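Local atomic coordinates of putative oxidoreductase (Salmonella enterica subsp. enterica serovar Typhimurium, PDB entry 3NX4), a protein that probably reduces acryloyl-CoA with NADPH as cofactor, as a member of the medium-chain dehydrogenase/reductase family. Residues Val150-Ala155 and Ser161-Leu166. Sequence-based numbering, arbitrary orientation.
With NAP (NADP nicotinamide-adenine-dinucleotide phosphate), chain C.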
loop_
_atom_site.group_PDB
_atom_site.type_symbol
_atom_site.label_atom_id
_atom_site.label_comp_id
_atom_site.label_asym_id
_atom_site.label_seq_id
_atom_site.Cartn_x
_atom_site.Cartn_y
_atom_site.Cartn_z
ATOM N N VAL A 150 7.485 -12.022 -10.068
ATOM C CA VAL A 150 7.432 -10.572 -9.881
ATOM C C VAL A 150 7.334 -9.843 -11.227
ATOM O O VAL A 150 8.147 -10.083 -12.134
ATOM C CB VAL A 150 8.654 -10.090 -9.108
ATOM C CG1 VAL A 150 8.684 -8.556 -9.013
ATOM C CG2 VAL A 150 8.657 -10.715 -7.702
ATOM N N VAL A 151 6.328 -8.981 -11.381
ATOM C CA VAL A 151 6.163 -8.250 -12.644
ATOM C C VAL A 151 6.766 -6.838 -12.560
ATOM O O VAL A 151 6.634 -6.156 -11.539
ATOM C CB VAL A 151 4.678 -8.204 -13.096
ATOM C CG1 VAL A 151 3.830 -7.494 -12.080
ATOM C CG2 VAL A 151 4.544 -7.547 -14.477
ATOM N N VAL A 152 7.442 -6.419 -13.631
ATOM C CA VAL A 152 8.027 -5.076 -13.725
ATOM C C VAL A 152 7.387 -4.404 -14.928
ATOM O O VAL A 152 7.450 -4.938 -16.025
ATOM C CB VAL A 152 9.571 -5.131 -13.965
ATOM C CG1 VAL A 152 10.169 -3.709 -14.104
ATOM C CG2 VAL A 152 10.265 -5.898 -12.849
ATOM N N THR A 153 6.763 -3.249 -14.722
ATOM C CA THR A 153 6.114 -2.521 -15.808
ATOM C C THR A 153 7.063 -1.416 -16.295
ATOM O O THR A 153 8.076 -1.144 -15.651
ATOM C CB THR A 153 4.757 -1.935 -15.365
ATOM O OG1 THR A 153 4.963 -0.958 -14.339
ATOM C CG2 THR A 153 3.841 -3.046 -14.809
ATOM N N GLY A 154 6.759 -0.804 -17.436
ATOM C CA GLY A 154 7.713 0.107 -18.065
ATOM C C GLY A 154 9.110 -0.497 -18.074
ATOM O O GLY A 154 10.096 0.188 -17.829
ATOM N N ALA A 155 9.193 -1.786 -18.389
ATOM C CA ALA A 155 10.383 -2.589 -18.101
ATOM C C ALA A 155 11.666 -2.203 -18.839
ATOM O O ALA A 155 12.769 -2.449 -18.336
ATOM C CB ALA A 155 10.073 -4.069 -18.341
ATOM N N SER A 161 14.753 -1.402 -16.238
ATOM C CA SER A 161 15.913 -2.209 -16.602
ATOM C C SER A 161 16.676 -2.633 -15.354
ATOM O O SER A 161 17.071 -3.796 -15.217
ATOM C CB SER A 161 16.858 -1.427 -17.537
ATOM O OG SER A 161 16.251 -1.205 -18.797
ATOM N N THR A 162 16.892 -1.681 -14.451
ATOM C CA THR A 162 17.645 -1.964 -13.231
ATOM C C THR A 162 16.881 -2.987 -12.391
ATOM O O THR A 162 17.458 -3.936 -11.856
ATOM C CB THR A 162 17.902 -0.688 -12.397
ATOM O OG1 THR A 162 18.326 0.381 -13.254
ATOM C CG2 THR A 162 18.990 -0.945 -11.345
ATOM N N ALA A 163 15.572 -2.790 -12.295
ATOM C CA ALA A 163 14.712 -3.685 -11.510
ATOM C C ALA A 163 14.792 -5.129 -12.014
ATOM O O ALA A 163 14.891 -6.078 -11.230
ATOM C CB ALA A 163 13.269 -3.195 -11.559
ATOM N N VAL A 164 14.732 -5.289 -13.332
ATOM C CA VAL A 164 14.768 -6.627 -13.937
ATOM C C VAL A 164 16.111 -7.282 -13.587
ATOM O O VAL A 164 16.159 -8.434 -13.147
ATOM C CB VAL A 164 14.574 -6.542 -15.470
ATOM C CG1 VAL A 164 14.939 -7.882 -16.169
ATOM C CG2 VAL A 164 13.132 -6.095 -15.818
ATOM N N ALA A 165 17.190 -6.517 -13.740
ATOM C CA ALA A 165 18.543 -7.017 -13.492
ATOM C C ALA A 165 18.752 -7.402 -12.030
ATOM O O ALA A 165 19.357 -8.431 -11.735
ATOM C CB ALA A 165 19.586 -5.983 -13.916
ATOM N N LEU A 166 18.254 -6.571 -11.121
ATOM C CA LEU A 166 18.336 -6.855 -9.682
ATOM C C LEU A 166 17.535 -8.104 -9.300
ATOM O O LEU A 166 18.061 -9.015 -8.667
ATOM C CB LEU A 166 17.831 -5.664 -8.863
ATOM C CG LEU A 166 18.723 -4.425 -8.897
ATOM C CD1 LEU A 166 17.987 -3.261 -8.260
ATOM C CD2 LEU A 166 20.041 -4.710 -8.177
HETATM P PA NAP C . 11.810 5.715 -18.559
HETATM O O1A NAP C . 13.202 5.282 -18.761
HETATM O O2A NAP C . 11.239 6.657 -19.534
HETATM O O5B NAP C . 10.860 4.443 -18.380
HETATM C C5B NAP C . 9.474 4.611 -18.486
HETATM C C4B NAP C . 8.978 3.387 -19.242
HETATM O O4B NAP C . 7.578 3.370 -19.202
HETATM C C3B NAP C . 9.374 3.412 -20.720
HETATM O O3B NAP C . 10.594 2.724 -20.923
HETATM C C2B NAP C . 8.227 2.678 -21.388
HETATM O O2B NAP C . 8.534 1.305 -21.351
HETATM C C1B NAP C . 7.061 2.911 -20.443
HETATM N N9A NAP C . 6.145 3.947 -20.945
HETATM C C8A NAP C . 6.475 5.176 -21.459
HETATM N N7A NAP C . 5.324 5.821 -21.772
HETATM C C5A NAP C . 4.279 5.031 -21.450
HETATM C C6A NAP C . 2.904 5.193 -21.562
HETATM N N6A NAP C . 2.383 6.304 -22.066
HETATM N N1A NAP C . 2.075 4.185 -21.136
HETATM C C2A NAP C . 2.601 3.023 -20.613
HETATM N N3A NAP C . 3.967 2.861 -20.511
HETATM C C4A NAP C . 4.787 3.850 -20.927
HETATM O O3 NAP C . 11.677 6.425 -17.112
HETATM P PN NAP C . 12.473 6.129 -15.753
HETATM O O1N NAP C . 13.573 7.104 -15.578
HETATM O O2N NAP C . 12.778 4.680 -15.745
HETATM O O5D NAP C . 11.289 6.457 -14.710
HETATM C C5D NAP C . 10.131 5.657 -14.733
HETATM C C4D NAP C . 9.020 6.347 -13.958
HETATM O O4D NAP C . 9.402 6.413 -12.606
HETATM C C3D NAP C . 8.817 7.781 -14.418
HETATM O O3D NAP C . 7.443 8.095 -14.350
HETATM C C2D NAP C . 9.576 8.603 -13.403
HETATM O O2D NAP C . 9.001 9.876 -13.233
HETATM C C1D NAP C . 9.388 7.753 -12.163
HETATM N N1N NAP C . 10.430 7.931 -11.145
HETATM C C2N NAP C . 10.051 8.394 -9.917
HETATM C C3N NAP C . 10.979 8.565 -8.894
HETATM C C7N NAP C . 10.450 8.559 -7.486
HETATM O O7N NAP C . 11.078 9.330 -6.495
HETATM N N7N NAP C . 9.385 7.814 -7.216
HETATM C C4N NAP C . 12.317 8.255 -9.138
HETATM C C5N NAP C . 12.694 7.776 -10.400
HETATM C C6N NAP C . 11.733 7.608 -11.396
HETATM P P2B NAP C . 8.085 0.322 -22.560
HETATM O O1X NAP C . 8.854 -0.960 -22.390
HETATM O O2X NAP C . 6.603 0.047 -22.464
HETATM O O3X NAP C . 8.427 0.998 -23.861
#
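Val152 leans from strand 150-152 onto Ala163 and Val164 of helix 158-169, the first strand and helix of the Rossmann-fold beta-alpha-beta unit that strand 174-178 completes. The two valines are set at a slant to each other, and one methyl of the helix does most of the touching: Val164 CG2 lies 4.1 Å from Val152 CB and the same distance from Val152 CG2. With Val164 CG1 anti to the backbone N (chi1 166°), CG2 lies beside that N and faces the strand. On Val152, CG1 is anti to the backbone N (chi1 178°) and reaches the neighbouring helical position, 4.0 Å from Ala163 CB. The valine thus spreads its branches over two successive residues of the helix, meeting Ala163 methyl to methyl. Further along, Ala155 CB lies 4.5 Å from Val164 CG2, a looser touch. The packing between the segments is apolar, and no hydrogen bond joins them. Leu190 of helix 184-190 also packs on Val164, while Ile216 of strand 212-217 and Ala131 of helix 118-140 border Ala163, so the patch is buried. Between strand 150-152 and residue 161 run the glycine-rich turn of the dinucleotide-binding fold and the start of the helix, where Ser156, Gly158 and Val159 bind NADP. Gly154 opens this turn with positive phi (45°), and Gly154 CA lies 3.5 Å from NAP O4B of the adenosine ribose. Ser161 points its CB away from the strand, and its hydroxyl is hydrogen-bonded to Gly157 O and to Tyr186 OH. Ser161 N comes within 3.1 Å of Ala155 O, at an angle too poor for a hydrogen bond.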